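PDB 2JFN: glutamate racemase from Escherichia coli, which is a member of the Asp/Glu/hydantoin racemase family, a single-chain alpha/beta enzyme built around two beta-sheets. Local coordinates for residues Gly128-Val139 and Cys155-Val166; Ala251-Met259 and Gly274-Val283. All coordinates share one frame; numbering follows the deposited sequence.

Interaction 1: residues Gly128-Val139 and Cys155-Val166; sequences GIVGLLATRGTV and CQIEMLGSAEMV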
ATOM      1  N   GLY A 128     -25.249   4.735   4.576  1.00 40.81           N
ATOM      2  CA  GLY A 128     -24.762   4.063   5.766  1.00 39.82           C
ATOM      3  C   GLY A 128     -24.145   2.695   5.531  1.00 39.18           C
ATOM      4  O   GLY A 128     -23.814   2.001   6.489  1.00 39.41           O
ATOM      5  N   ILE A 129     -23.993   2.297   4.270  1.00 38.60           N
ATOM      6  CA  ILE A 129     -23.397   0.999   3.952  1.00 37.56           C
ATOM      7  C   ILE A 129     -21.981   1.229   3.419  1.00 36.88           C
ATOM      8  O   ILE A 129     -21.800   1.712   2.303  1.00 36.65           O
ATOM      9  CB  ILE A 129     -24.180   0.246   2.857  1.00 37.63           C
ATOM     10  CG1 ILE A 129     -25.692   0.385   3.074  1.00 38.02           C
ATOM     11  CG2 ILE A 129     -23.770  -1.224   2.863  1.00 37.28           C
ATOM     12  CD1 ILE A 129     -26.243  -0.430   4.216  1.00 38.18           C
ATOM     13  N   VAL A 130     -20.983   0.878   4.220  1.00 35.90           N
ATOM     14  CA  VAL A 130     -19.598   1.057   3.815  1.00 34.41           C
ATOM     15  C   VAL A 130     -18.916  -0.285   3.598  1.00 33.52           C
ATOM     16  O   VAL A 130     -18.941  -1.160   4.465  1.00 33.77           O
ATOM     17  CB  VAL A 130     -18.818   1.861   4.873  1.00 34.44           C
ATOM     18  CG1 VAL A 130     -17.346   1.953   4.487  1.00 34.63           C
ATOM     19  CG2 VAL A 130     -19.417   3.255   4.994  1.00 33.95           C
ATOM     20  N   GLY A 131     -18.313  -0.445   2.428  1.00 32.38           N
ATOM     21  CA  GLY A 131     -17.624  -1.682   2.126  1.00 31.20           C
ATOM     22  C   GLY A 131     -16.126  -1.566   2.363  1.00 30.54           C
ATOM     23  O   GLY A 131     -15.541  -0.491   2.230  1.00 29.56           O
ATOM     24  N   LEU A 132     -15.506  -2.679   2.737  1.00 29.94           N
ATOM     25  CA  LEU A 132     -14.070  -2.704   2.958  1.00 29.63           C
ATOM     26  C   LEU A 132     -13.481  -3.822   2.119  1.00 29.56           C
ATOM     27  O   LEU A 132     -13.776  -4.999   2.347  1.00 29.35           O
ATOM     28  CB  LEU A 132     -13.742  -2.942   4.435  1.00 29.35           C
ATOM     29  CG  LEU A 132     -12.255  -3.147   4.788  1.00 29.67           C
ATOM     30  CD1 LEU A 132     -11.435  -1.914   4.417  1.00 28.73           C
ATOM     31  CD2 LEU A 132     -12.128  -3.428   6.284  1.00 29.83           C
ATOM     32  N   LEU A 133     -12.687  -3.450   1.123  1.00 29.49           N
ATOM     33  CA  LEU A 133     -12.025  -4.428   0.267  1.00 30.26           C
ATOM     34  C   LEU A 133     -10.591  -4.488   0.756  1.00 30.96           C
ATOM     35  O   LEU A 133      -9.892  -3.474   0.771  1.00 30.93           O
ATOM     36  CB  LEU A 133     -12.022  -3.985  -1.197  1.00 29.82           C
ATOM     37  CG  LEU A 133     -13.276  -4.172  -2.037  1.00 29.97           C
ATOM     38  CD1 LEU A 133     -12.975  -3.710  -3.453  1.00 29.36           C
ATOM     39  CD2 LEU A 133     -13.690  -5.646  -2.035  1.00 29.56           C
ATOM     40  N   ALA A 134     -10.160  -5.669   1.169  1.00 31.95           N
ATOM     41  CA  ALA A 134      -8.802  -5.846   1.657  1.00 33.61           C
ATOM     42  C   ALA A 134      -8.348  -7.236   1.264  1.00 34.73           C
ATOM     43  O   ALA A 134      -9.114  -8.005   0.688  1.00 34.36           O
ATOM     44  CB  ALA A 134      -8.766  -5.696   3.175  1.00 33.35           C
ATOM     45  N   THR A 135      -7.100  -7.567   1.563  1.00 36.55           N
ATOM     46  CA  THR A 135      -6.636  -8.894   1.231  1.00 38.50           C
ATOM     47  C   THR A 135      -7.156  -9.844   2.306  1.00 40.21           C
ATOM     48  O   THR A 135      -7.579  -9.409   3.382  1.00 39.88           O
ATOM     49  CB  THR A 135      -5.100  -8.956   1.132  1.00 38.44           C
ATOM     50  OG1 THR A 135      -4.721 -10.235   0.605  1.00 38.63           O
ATOM     51  CG2 THR A 135      -4.456  -8.732   2.489  1.00 37.99           C
ATOM     52  N   ARG A 136      -7.131 -11.138   2.009  1.00 42.42           N
ATOM     53  CA  ARG A 136      -7.640 -12.146   2.926  1.00 44.95           C
ATOM     54  C   ARG A 136      -7.128 -12.020   4.357  1.00 46.64           C
ATOM     55  O   ARG A 136      -7.905 -12.125   5.306  1.00 46.85           O
ATOM     56  CB  ARG A 136      -7.337 -13.547   2.387  1.00 44.96           C
ATOM     57  CG  ARG A 136      -8.016 -14.649   3.171  1.00 45.04           C
ATOM     58  CD  ARG A 136      -9.517 -14.399   3.252  1.00 44.89           C
ATOM     59  NE  ARG A 136     -10.145 -15.223   4.278  1.00 45.05           N
ATOM     60  CZ  ARG A 136     -11.432 -15.160   4.603  1.00 44.74           C
ATOM     61  NH1 ARG A 136     -12.234 -14.309   3.978  1.00 44.68           N
ATOM     62  NH2 ARG A 136     -11.911 -15.943   5.558  1.00 44.28           N
ATOM     63  N   GLY A 137      -5.827 -11.788   4.508  1.00 48.47           N
ATOM     64  CA  GLY A 137      -5.249 -11.666   5.835  1.00 50.63           C
ATOM     65  C   GLY A 137      -5.623 -10.420   6.619  1.00 52.15           C
ATOM     66  O   GLY A 137      -5.672 -10.451   7.849  1.00 52.40           O
ATOM     67  N   THR A 138      -5.890  -9.324   5.917  1.00 53.81           N
ATOM     68  CA  THR A 138      -6.239  -8.061   6.564  1.00 55.54           C
ATOM     69  C   THR A 138      -7.630  -8.045   7.196  1.00 56.87           C
ATOM     70  O   THR A 138      -7.863  -7.331   8.172  1.00 57.03           O
ATOM     71  CB  THR A 138      -6.144  -6.894   5.563  1.00 55.54           C
ATOM     72  OG1 THR A 138      -4.813  -6.828   5.038  1.00 55.73           O
ATOM     73  CG2 THR A 138      -6.483  -5.572   6.241  1.00 55.51           C
ATOM     74  N   VAL A 139      -8.552  -8.826   6.640  1.00 58.47           N
ATOM     75  CA  VAL A 139      -9.917  -8.878   7.157  1.00 60.06           C
ATOM     76  C   VAL A 139     -10.064  -9.832   8.343  1.00 61.27           C
ATOM     77  O   VAL A 139     -11.154  -9.982   8.901  1.00 61.39           O
ATOM     78  CB  VAL A 139     -10.916  -9.303   6.048  1.00 59.85           C
ATOM     79  CG1 VAL A 139     -10.964  -8.246   4.957  1.00 59.91           C
ATOM     80  CG2 VAL A 139     -10.508 -10.643   5.464  1.00 59.77           C
ATOM     81  N   CYS A 155     -22.433   3.278  11.103  1.00 60.87           N
ATOM     82  CA  CYS A 155     -22.709   2.663   9.806  1.00 59.19           C
ATOM     83  C   CYS A 155     -22.375   1.177   9.825  1.00 57.82           C
ATOM     84  O   CYS A 155     -21.642   0.711  10.693  1.00 57.62           O
ATOM     85  CB  CYS A 155     -21.902   3.357   8.701  1.00 59.45           C
ATOM     86  SG  CYS A 155     -20.107   3.191   8.858  1.00 59.76           S
ATOM     87  N   GLN A 156     -22.921   0.434   8.868  1.00 56.31           N
ATOM     88  CA  GLN A 156     -22.660  -0.996   8.793  1.00 54.79           C
ATOM     89  C   GLN A 156     -21.524  -1.263   7.813  1.00 53.29           C
ATOM     90  O   GLN A 156     -21.506  -0.741   6.699  1.00 53.00           O
ATOM     91  CB  GLN A 156     -23.918  -1.757   8.364  1.00 55.37           C
ATOM     92  CG  GLN A 156     -24.407  -1.447   6.966  1.00 56.39           C
ATOM     93  CD  GLN A 156     -25.590  -2.311   6.567  1.00 57.13           C
ATOM     94  OE1 GLN A 156     -26.652  -2.260   7.195  1.00 57.59           O
ATOM     95  NE2 GLN A 156     -25.410  -3.112   5.520  1.00 57.49           N
ATOM     96  N   ILE A 157     -20.576  -2.088   8.239  1.00 51.67           N
ATOM     97  CA  ILE A 157     -19.422  -2.411   7.418  1.00 49.85           C
ATOM     98  C   ILE A 157     -19.516  -3.775   6.758  1.00 48.42           C
ATOM     99  O   ILE A 157     -19.725  -4.787   7.422  1.00 48.14           O
ATOM    100  CB  ILE A 157     -18.127  -2.364   8.258  1.00 50.01           C
ATOM    101  CG1 ILE A 157     -17.950  -0.970   8.861  1.00 50.25           C
ATOM    102  CG2 ILE A 157     -16.929  -2.748   7.401  1.00 50.23           C
ATOM    103  CD1 ILE A 157     -17.878   0.149   7.841  1.00 50.65           C
ATOM    104  N   GLU A 158     -19.361  -3.787   5.440  1.00 46.69           N
ATOM    105  CA  GLU A 158     -19.391  -5.019   4.667  1.00 45.32           C
ATOM    106  C   GLU A 158     -17.948  -5.330   4.291  1.00 43.98           C
ATOM    107  O   GLU A 158     -17.368  -4.651   3.445  1.00 43.50           O
ATOM    108  CB  GLU A 158     -20.217  -4.838   3.392  1.00 45.68           C
ATOM    109  CG  GLU A 158     -21.692  -4.565   3.618  1.00 46.58           C
ATOM    110  CD  GLU A 158     -22.379  -5.685   4.371  1.00 47.34           C
ATOM    111  OE1 GLU A 158     -22.161  -6.864   4.018  1.00 47.28           O
ATOM    112  OE2 GLU A 158     -23.141  -5.386   5.313  1.00 48.19           O
ATOM    113  N   MET A 159     -17.366  -6.343   4.925  1.00 42.74           N
ATOM    114  CA  MET A 159     -15.984  -6.718   4.637  1.00 41.56           C
ATOM    115  C   MET A 159     -15.880  -7.753   3.537  1.00 40.26           C
ATOM    116  O   MET A 159     -16.709  -8.655   3.434  1.00 39.98           O
ATOM    117  CB  MET A 159     -15.290  -7.282   5.876  1.00 42.39           C
ATOM    118  CG  MET A 159     -14.849  -6.262   6.902  1.00 44.11           C
ATOM    119  SD  MET A 159     -13.570  -6.994   7.959  1.00 46.60           S
ATOM    120  CE  MET A 159     -14.506  -8.316   8.756  1.00 46.03           C
ATOM    121  N   LEU A 160     -14.842  -7.623   2.724  1.00 38.69           N
ATOM    122  CA  LEU A 160     -14.599  -8.561   1.644  1.00 37.59           C
ATOM    123  C   LEU A 160     -13.083  -8.667   1.453  1.00 36.65           C
ATOM    124  O   LEU A 160     -12.439  -7.738   0.963  1.00 36.13           O
ATOM    125  CB  LEU A 160     -15.284  -8.070   0.362  1.00 37.60           C
ATOM    126  CG  LEU A 160     -15.549  -9.104  -0.732  1.00 37.90           C
ATOM    127  CD1 LEU A 160     -16.487  -8.508  -1.779  1.00 37.83           C
ATOM    128  CD2 LEU A 160     -14.239  -9.546  -1.362  1.00 37.80           C
ATOM    129  N   GLY A 161     -12.518  -9.797   1.872  1.00 35.74           N
ATOM    130  CA  GLY A 161     -11.084 -10.009   1.743  1.00 34.53           C
ATOM    131  C   GLY A 161     -10.779 -10.848   0.517  1.00 33.81           C
ATOM    132  O   GLY A 161     -11.376 -11.907   0.322  1.00 33.71           O
ATOM    133  N   SER A 162      -9.850 -10.389  -0.313  1.00 32.70           N
ATOM    134  CA  SER A 162      -9.513 -11.130  -1.522  1.00 31.67           C
ATOM    135  C   SER A 162      -8.035 -11.134  -1.878  1.00 31.01           C
ATOM    136  O   SER A 162      -7.486 -10.117  -2.299  1.00 30.76           O
ATOM    137  CB  SER A 162     -10.300 -10.578  -2.716  1.00 30.98           C
ATOM    138  OG  SER A 162      -9.879 -11.195  -3.923  1.00 30.57           O
ATOM    139  N   ALA A 163      -7.399 -12.289  -1.726  1.00 30.33           N
ATOM    140  CA  ALA A 163      -5.994 -12.420  -2.067  1.00 29.58           C
ATOM    141  C   ALA A 163      -5.892 -12.432  -3.596  1.00 29.44           C
ATOM    142  O   ALA A 163      -4.889 -12.015  -4.170  1.00 28.92           O
ATOM    143  CB  ALA A 163      -5.437 -13.715  -1.493  1.00 30.07           C
ATOM    144  N   GLU A 164      -6.949 -12.903  -4.253  1.00 29.32           N
ATOM    145  CA  GLU A 164      -6.962 -12.962  -5.709  1.00 29.78           C
ATOM    146  C   GLU A 164      -6.898 -11.567  -6.335  1.00 29.30           C
ATOM    147  O   GLU A 164      -6.266 -11.361  -7.374  1.00 28.77           O
ATOM    148  CB  GLU A 164      -8.221 -13.681  -6.196  1.00 31.44           C
ATOM    149  CG  GLU A 164      -8.228 -13.928  -7.696  1.00 34.82           C
ATOM    150  CD  GLU A 164      -9.447 -14.703  -8.161  1.00 36.46           C
ATOM    151  OE1 GLU A 164     -10.165 -15.264  -7.302  1.00 38.07           O
ATOM    152  OE2 GLU A 164      -9.678 -14.758  -9.389  1.00 37.79           O
ATOM    153  N   MET A 165      -7.555 -10.603  -5.705  1.00 28.45           N
ATOM    154  CA  MET A 165      -7.536  -9.250  -6.243  1.00 28.20           C
ATOM    155  C   MET A 165      -6.113  -8.692  -6.188  1.00 27.54           C
ATOM    156  O   MET A 165      -5.695  -7.929  -7.063  1.00 27.24           O
ATOM    157  CB  MET A 165      -8.493  -8.357  -5.456  1.00 28.91           C
ATOM    158  CG  MET A 165      -8.846  -7.074  -6.193  1.00 30.59           C
ATOM    159  SD  MET A 165     -10.065  -6.077  -5.315  1.00 31.94           S
ATOM    160  CE  MET A 165     -11.555  -6.980  -5.653  1.00 31.97           C
ATOM    161  N   VAL A 166      -5.368  -9.076  -5.157  1.00 26.73           N
ATOM    162  CA  VAL A 166      -3.993  -8.617  -5.034  1.00 26.74           C
ATOM    163  C   VAL A 166      -3.222  -9.120  -6.251  1.00 27.07           C
ATOM    164  O   VAL A 166      -2.444  -8.384  -6.851  1.00 26.02           O
ATOM    165  CB  VAL A 166      -3.328  -9.159  -3.754  1.00 26.61           C
ATOM    166  CG1 VAL A 166      -1.873  -8.700  -3.694  1.00 26.96           C
ATOM    167  CG2 VAL A 166      -4.089  -8.673  -2.528  1.00 26.49           C
TER
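Strands Ile129-Ala134 and Gln156-Gly161 pair in parallel, the two strands of a beta-alpha-beta unit, connected through helix 142-150. Seven backbone hydrogen bonds run from Gln156 N to Gly128 O at one end to Ser162 N to Ala134 O, 2.7 Å long, at the other. CA-H...O contacts fill in between them, among them Gly161 CA to Ala134 O. On its far side strand 129-134 pairs with strand 199-202, while 156-161 is an outermost strand of the sheet.

Apolar packing differs on the two faces. On the face of Val130 and Leu132, which helix 142-150 covers, Ile157 CD1 lies 3.6 Å from Val130 CB, and Leu132 CD2 lies 4.0 Å from Met159 CG, each pair side by side. Met159 bends at its last torsion (chi3 -64°), and its SD sits 4.0 Å from Val139 CB. On the other face Leu133 divides its branches: CD2 rests against Leu160 CB at 3.8 Å, and CD1 meets Met165 SD, the two side chains crossing at about a right angle.

Past the strands, Ser162 is the N-cap of helix 163-174, its OG accepting from Met165 N at 3.0 Å. In that helix's first turn Val166, which also touches the bound glutamic acid, sets its CG2 3.6 Å from Thr135 OG1.

Interaction 2: residues Ala251-Met259 and Gly274-Val283; sequences ANIAFCMAM and GFETLEKLAV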
ATOM      1  N   ALA A 251      19.502   9.795  -8.666  1.00 36.01           N
ATOM      2  CA  ALA A 251      18.177   9.635  -9.251  1.00 34.97           C
ATOM      3  C   ALA A 251      17.374   8.606  -8.461  1.00 33.97           C
ATOM      4  O   ALA A 251      17.937   7.837  -7.684  1.00 33.63           O
ATOM      5  CB  ALA A 251      18.300   9.195 -10.701  1.00 35.52           C
ATOM      6  N   ASN A 252      16.060   8.598  -8.664  1.00 32.74           N
ATOM      7  CA  ASN A 252      15.189   7.660  -7.968  1.00 31.53           C
ATOM      8  C   ASN A 252      15.593   6.235  -8.309  1.00 30.57           C
ATOM      9  O   ASN A 252      15.987   5.949  -9.434  1.00 30.37           O
ATOM     10  CB  ASN A 252      13.727   7.871  -8.366  1.00 31.29           C
ATOM     11  CG  ASN A 252      13.237   9.266  -8.065  1.00 31.11           C
ATOM     12  OD1 ASN A 252      13.685   9.903  -7.110  1.00 30.92           O
ATOM     13  ND2 ASN A 252      12.298   9.746  -8.868  1.00 31.17           N
ATOM     14  N   ILE A 253      15.486   5.340  -7.338  1.00 29.76           N
ATOM     15  CA  ILE A 253      15.862   3.953  -7.578  1.00 29.03           C
ATOM     16  C   ILE A 253      14.877   2.960  -6.955  1.00 28.11           C
ATOM     17  O   ILE A 253      14.249   3.243  -5.928  1.00 27.59           O
ATOM     18  CB  ILE A 253      17.286   3.690  -7.029  1.00 29.45           C
ATOM     19  CG1 ILE A 253      17.740   2.272  -7.372  1.00 30.29           C
ATOM     20  CG2 ILE A 253      17.310   3.902  -5.528  1.00 29.70           C
ATOM     21  CD1 ILE A 253      19.141   1.967  -6.885  1.00 31.33           C
ATOM     22  N   ALA A 254      14.726   1.807  -7.602  1.00 26.97           N
ATOM     23  CA  ALA A 254      13.845   0.760  -7.109  1.00 25.96           C
ATOM     24  C   ALA A 254      14.707  -0.425  -6.685  1.00 25.64           C
ATOM     25  O   ALA A 254      15.677  -0.773  -7.367  1.00 25.40           O
ATOM     26  CB  ALA A 254      12.857   0.332  -8.198  1.00 25.54           C
ATOM     27  N   PHE A 255      14.359  -1.024  -5.552  1.00 24.93           N
ATOM     28  CA  PHE A 255      15.074  -2.186  -5.025  1.00 25.25           C
ATOM     29  C   PHE A 255      14.163  -3.410  -4.938  1.00 25.33           C
ATOM     30  O   PHE A 255      13.033  -3.323  -4.452  1.00 25.42           O
ATOM     31  CB  PHE A 255      15.588  -1.932  -3.605  1.00 24.82           C
ATOM     32  CG  PHE A 255      16.794  -1.041  -3.523  1.00 25.59           C
ATOM     33  CD1 PHE A 255      16.781   0.074  -2.691  1.00 25.46           C
ATOM     34  CD2 PHE A 255      17.950  -1.335  -4.237  1.00 26.01           C
ATOM     35  CE1 PHE A 255      17.901   0.890  -2.566  1.00 26.29           C
ATOM     36  CE2 PHE A 255      19.085  -0.527  -4.122  1.00 26.91           C
ATOM     37  CZ  PHE A 255      19.059   0.592  -3.285  1.00 26.72           C
ATOM     38  N   CYS A 256      14.647  -4.552  -5.408  1.00 25.82           N
ATOM     39  CA  CYS A 256      13.882  -5.787  -5.265  1.00 26.46           C
ATOM     40  C   CYS A 256      14.760  -6.619  -4.325  1.00 26.79           C
ATOM     41  O   CYS A 256      15.929  -6.279  -4.109  1.00 26.33           O
ATOM     42  CB  CYS A 256      13.683  -6.492  -6.613  1.00 27.23           C
ATOM     43  SG  CYS A 256      15.194  -6.946  -7.481  1.00 29.02           S
ATOM     44  N   MET A 257      14.223  -7.688  -3.746  1.00 27.23           N
ATOM     45  CA  MET A 257      15.037  -8.496  -2.838  1.00 27.99           C
ATOM     46  C   MET A 257      15.712  -9.658  -3.567  1.00 28.39           C
ATOM     47  O   MET A 257      16.607 -10.307  -3.028  1.00 28.39           O
ATOM     48  CB  MET A 257      14.190  -9.015  -1.669  1.00 28.01           C
ATOM     49  CG  MET A 257      13.511  -7.908  -0.855  1.00 28.41           C
ATOM     50  SD  MET A 257      14.600  -6.517  -0.393  1.00 29.78           S
ATOM     51  CE  MET A 257      13.597  -5.109  -0.923  1.00 29.70           C
ATOM     52  N   ALA A 258      15.286  -9.897  -4.801  1.00 29.08           N
ATOM     53  CA  ALA A 258      15.856 -10.956  -5.625  1.00 30.02           C
ATOM     54  C   ALA A 258      15.636 -10.576  -7.079  1.00 30.76           C
ATOM     55  O   ALA A 258      14.523 -10.234  -7.475  1.00 30.44           O
ATOM     56  CB  ALA A 258      15.182 -12.293  -5.325  1.00 29.75           C
ATOM     57  N   MET A 259      16.701 -10.624  -7.869  1.00 31.73           N
ATOM     58  CA  MET A 259      16.608 -10.277  -9.280  1.00 32.90           C
ATOM     59  C   MET A 259      16.044 -11.476 -10.030  1.00 33.14           C
ATOM     60  O   MET A 259      16.782 -12.258 -10.630  1.00 33.45           O
ATOM     61  CB  MET A 259      17.992  -9.904  -9.813  1.00 34.30           C
ATOM     62  CG  MET A 259      17.974  -9.170 -11.139  1.00 36.54           C
ATOM     63  SD  MET A 259      17.071  -7.610 -11.056  1.00 38.48           S
ATOM     64  CE  MET A 259      18.227  -6.574 -10.206  1.00 37.84           C
ATOM     65  N   GLY A 274       8.877   6.655 -12.630  1.00 30.61           N
ATOM     66  CA  GLY A 274       9.943   7.564 -12.250  1.00 30.77           C
ATOM     67  C   GLY A 274      11.188   6.917 -11.668  1.00 31.11           C
ATOM     68  O   GLY A 274      12.066   7.611 -11.159  1.00 30.91           O
ATOM     69  N   PHE A 275      11.268   5.592 -11.725  1.00 31.47           N
ATOM     70  CA  PHE A 275      12.441   4.887 -11.213  1.00 32.19           C
ATOM     71  C   PHE A 275      13.202   4.362 -12.419  1.00 33.19           C
ATOM     72  O   PHE A 275      12.769   3.413 -13.070  1.00 33.75           O
ATOM     73  CB  PHE A 275      12.033   3.726 -10.301  1.00 31.21           C
ATOM     74  CG  PHE A 275      11.229   4.152  -9.105  1.00 30.69           C
ATOM     75  CD1 PHE A 275       9.837   4.112  -9.135  1.00 30.41           C
ATOM     76  CD2 PHE A 275      11.861   4.633  -7.965  1.00 29.75           C
ATOM     77  CE1 PHE A 275       9.084   4.551  -8.042  1.00 30.10           C
ATOM     78  CE2 PHE A 275      11.121   5.073  -6.869  1.00 30.33           C
ATOM     79  CZ  PHE A 275       9.727   5.032  -6.908  1.00 30.15           C
ATOM     80  N   GLU A 276      14.328   4.997 -12.719  1.00 34.59           N
ATOM     81  CA  GLU A 276      15.143   4.620 -13.868  1.00 36.07           C
ATOM     82  C   GLU A 276      15.806   3.264 -13.736  1.00 35.79           C
ATOM     83  O   GLU A 276      15.931   2.524 -14.716  1.00 35.99           O
ATOM     84  CB  GLU A 276      16.230   5.670 -14.103  1.00 37.83           C
ATOM     85  CG  GLU A 276      17.058   5.987 -12.863  1.00 39.84           C
ATOM     86  CD  GLU A 276      18.512   6.273 -13.191  1.00 41.24           C
ATOM     87  OE1 GLU A 276      18.776   6.989 -14.185  1.00 42.52           O
ATOM     88  OE2 GLU A 276      19.396   5.790 -12.450  1.00 41.91           O
ATOM     89  N   THR A 277      16.216   2.936 -12.517  1.00 35.29           N
ATOM     90  CA  THR A 277      16.922   1.690 -12.267  1.00 35.33           C
ATOM     91  C   THR A 277      16.279   0.774 -11.232  1.00 34.38           C
ATOM     92  O   THR A 277      15.612   1.231 -10.303  1.00 33.90           O
ATOM     93  CB  THR A 277      18.367   2.004 -11.804  1.00 35.95           C
ATOM     94  OG1 THR A 277      18.989   2.876 -12.758  1.00 37.35           O
ATOM     95  CG2 THR A 277      19.185   0.734 -11.670  1.00 36.44           C
ATOM     96  N   LEU A 278      16.493  -0.525 -11.423  1.00 33.42           N
ATOM     97  CA  LEU A 278      16.014  -1.563 -10.519  1.00 32.84           C
ATOM     98  C   LEU A 278      17.247  -2.365 -10.117  1.00 32.90           C
ATOM     99  O   LEU A 278      17.933  -2.923 -10.976  1.00 32.50           O
ATOM    100  CB  LEU A 278      15.019  -2.490 -11.218  1.00 32.25           C
ATOM    101  CG  LEU A 278      14.657  -3.756 -10.436  1.00 31.65           C
ATOM    102  CD1 LEU A 278      13.852  -3.398  -9.190  1.00 31.85           C
ATOM    103  CD2 LEU A 278      13.857  -4.686 -11.326  1.00 32.00           C
ATOM    104  N   GLU A 279      17.540  -2.406  -8.822  1.00 32.79           N
ATOM    105  CA  GLU A 279      18.691  -3.147  -8.316  1.00 33.18           C
ATOM    106  C   GLU A 279      18.273  -4.102  -7.204  1.00 33.21           C
ATOM    107  O   GLU A 279      17.220  -3.934  -6.580  1.00 31.95           O
ATOM    108  CB  GLU A 279      19.758  -2.194  -7.759  1.00 33.85           C
ATOM    109  CG  GLU A 279      20.441  -1.301  -8.785  1.00 34.93           C
ATOM    110  CD  GLU A 279      21.476  -0.384  -8.158  1.00 35.80           C
ATOM    111  OE1 GLU A 279      21.948   0.551  -8.848  1.00 37.17           O
ATOM    112  OE2 GLU A 279      21.827  -0.593  -6.976  1.00 35.89           O
ATOM    113  N   LYS A 280      19.111  -5.104  -6.959  1.00 33.51           N
ATOM    114  CA  LYS A 280      18.849  -6.062  -5.900  1.00 34.17           C
ATOM    115  C   LYS A 280      19.411  -5.509  -4.599  1.00 34.45           C
ATOM    116  O   LYS A 280      20.528  -5.000  -4.563  1.00 34.38           O
ATOM    117  CB  LYS A 280      19.514  -7.409  -6.197  1.00 34.76           C
ATOM    118  CG  LYS A 280      19.503  -8.350  -4.993  1.00 35.25           C
ATOM    119  CD  LYS A 280      20.050  -9.718  -5.339  1.00 36.16           C
ATOM    120  CE  LYS A 280      20.085 -10.624  -4.116  1.00 36.76           C
ATOM    121  NZ  LYS A 280      20.439 -12.029  -4.498  1.00 37.23           N
ATOM    122  N   LEU A 281      18.627  -5.603  -3.533  1.00 34.75           N
ATOM    123  CA  LEU A 281      19.069  -5.129  -2.233  1.00 35.65           C
ATOM    124  C   LEU A 281      19.448  -6.331  -1.375  1.00 36.70           C
ATOM    125  O   LEU A 281      18.681  -7.288  -1.273  1.00 36.57           O
ATOM    126  CB  LEU A 281      17.952  -4.345  -1.544  1.00 35.08           C
ATOM    127  CG  LEU A 281      18.287  -3.793  -0.158  1.00 34.82           C
ATOM    128  CD1 LEU A 281      19.327  -2.690  -0.281  1.00 34.07           C
ATOM    129  CD2 LEU A 281      17.016  -3.263   0.495  1.00 34.40           C
ATOM    130  N   ALA A 282      20.629  -6.285  -0.769  1.00 37.88           N
ATOM    131  CA  ALA A 282      21.088  -7.377   0.088  1.00 39.41           C
ATOM    132  C   ALA A 282      20.471  -7.207   1.473  1.00 40.14           C
ATOM    133  O   ALA A 282      20.732  -6.216   2.153  1.00 40.34           O
ATOM    134  CB  ALA A 282      22.614  -7.362   0.189  1.00 39.19           C
ATOM    135  N   VAL A 283      19.664  -8.179   1.888  1.00 41.23           N
ATOM    136  CA  VAL A 283      18.997  -8.126   3.187  1.00 42.40           C
ATOM    137  C   VAL A 283      19.507  -9.185   4.169  1.00 43.56           C
ATOM    138  O   VAL A 283      19.843 -10.302   3.770  1.00 43.82           O
ATOM    139  CB  VAL A 283      17.478  -8.319   3.019  1.00 42.15           C
ATOM    140  CG1 VAL A 283      16.791  -8.244   4.369  1.00 42.12           C
ATOM    141  CG2 VAL A 283      16.924  -7.268   2.073  1.00 42.22           C
TER
HETATM  142  O   HOH W   1      18.912   5.280  -9.923  1.00 47.74           O
HETATM  143  O   HOH W   2      17.834  -9.710  -0.763  1.00 36.26           O
HETATM  144  O   HOH W   3      17.921 -12.989  -3.015  1.00 42.18           O
HETATM  145  O   HOH W   4      19.089 -12.020  -7.140  1.00 39.12           O
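Strands 253-256 and 277-280 run parallel with a signed crossing angle of -33°, joined by four backbone hydrogen bonds from Ala254 N to Thr277 O through Leu281 N to Cys256 O, 2.8 Å. Before the strands, Asn252 ND2 donates to Gly274 O at 3.1 Å, within its own amide plane but tilted from the carbonyl's; Asn252 OD1 accepts from Tyr49 N.

Leu281 CD1 stands over one face of the Phe255 ring, 4.2 Å from its centroid, a CH-pi contact, while Glu279 O lies at the ring edge. Ile253 is extended, chi1 (-175°) and chi2 (179°) both anti, which carries CD1 to 3.5 Å from Glu279 CD, the side chains crossing at about a right angle; that carboxylate forms a salt bridge with Arg82 through OE2.

Strand 277-280 is an edge strand of a mixed sheet; its neighbour 253-256 also pairs with strand 48-53. Helix 267-272, in the beta-alpha-beta connection between 253-256 and 277-280, packs on Ala254 and Leu278 from the other face. There Leu278 CD1 touches both Ala254 CB and Cys256 CB.

Beyond the strands Met257 SD meets Val283 CG2 at 3.5 Å. One water donates to Met257 O and Leu281 O; a second donates to Met257 O and accepts from Lys280 NZ, which lies 3.1 Å from that water's oxygen.

Interactions 1 and 2 are each a parallel strand pair joined through a helical connection, in separate sheets. Interaction 1 belongs to the four-stranded parallel sheet and interaction 2 to the mixed one; they lie on opposite sides of the chain's centre, with centres 31 Å apart and nearest atoms about 16 Å apart, so neither touches the other. Their relation to the ligands differs as well. In interaction 1 the side chain of Val166 lies about 4 Å from the bound glutamic acid, and that of Leu132 lies about 9 Å from uridine-5'-diphosphate-N-acetylmuramoyl-L-alanine. Interaction 2 is more remote, the Met257 side chain being about 12 Å from the glutamic acid.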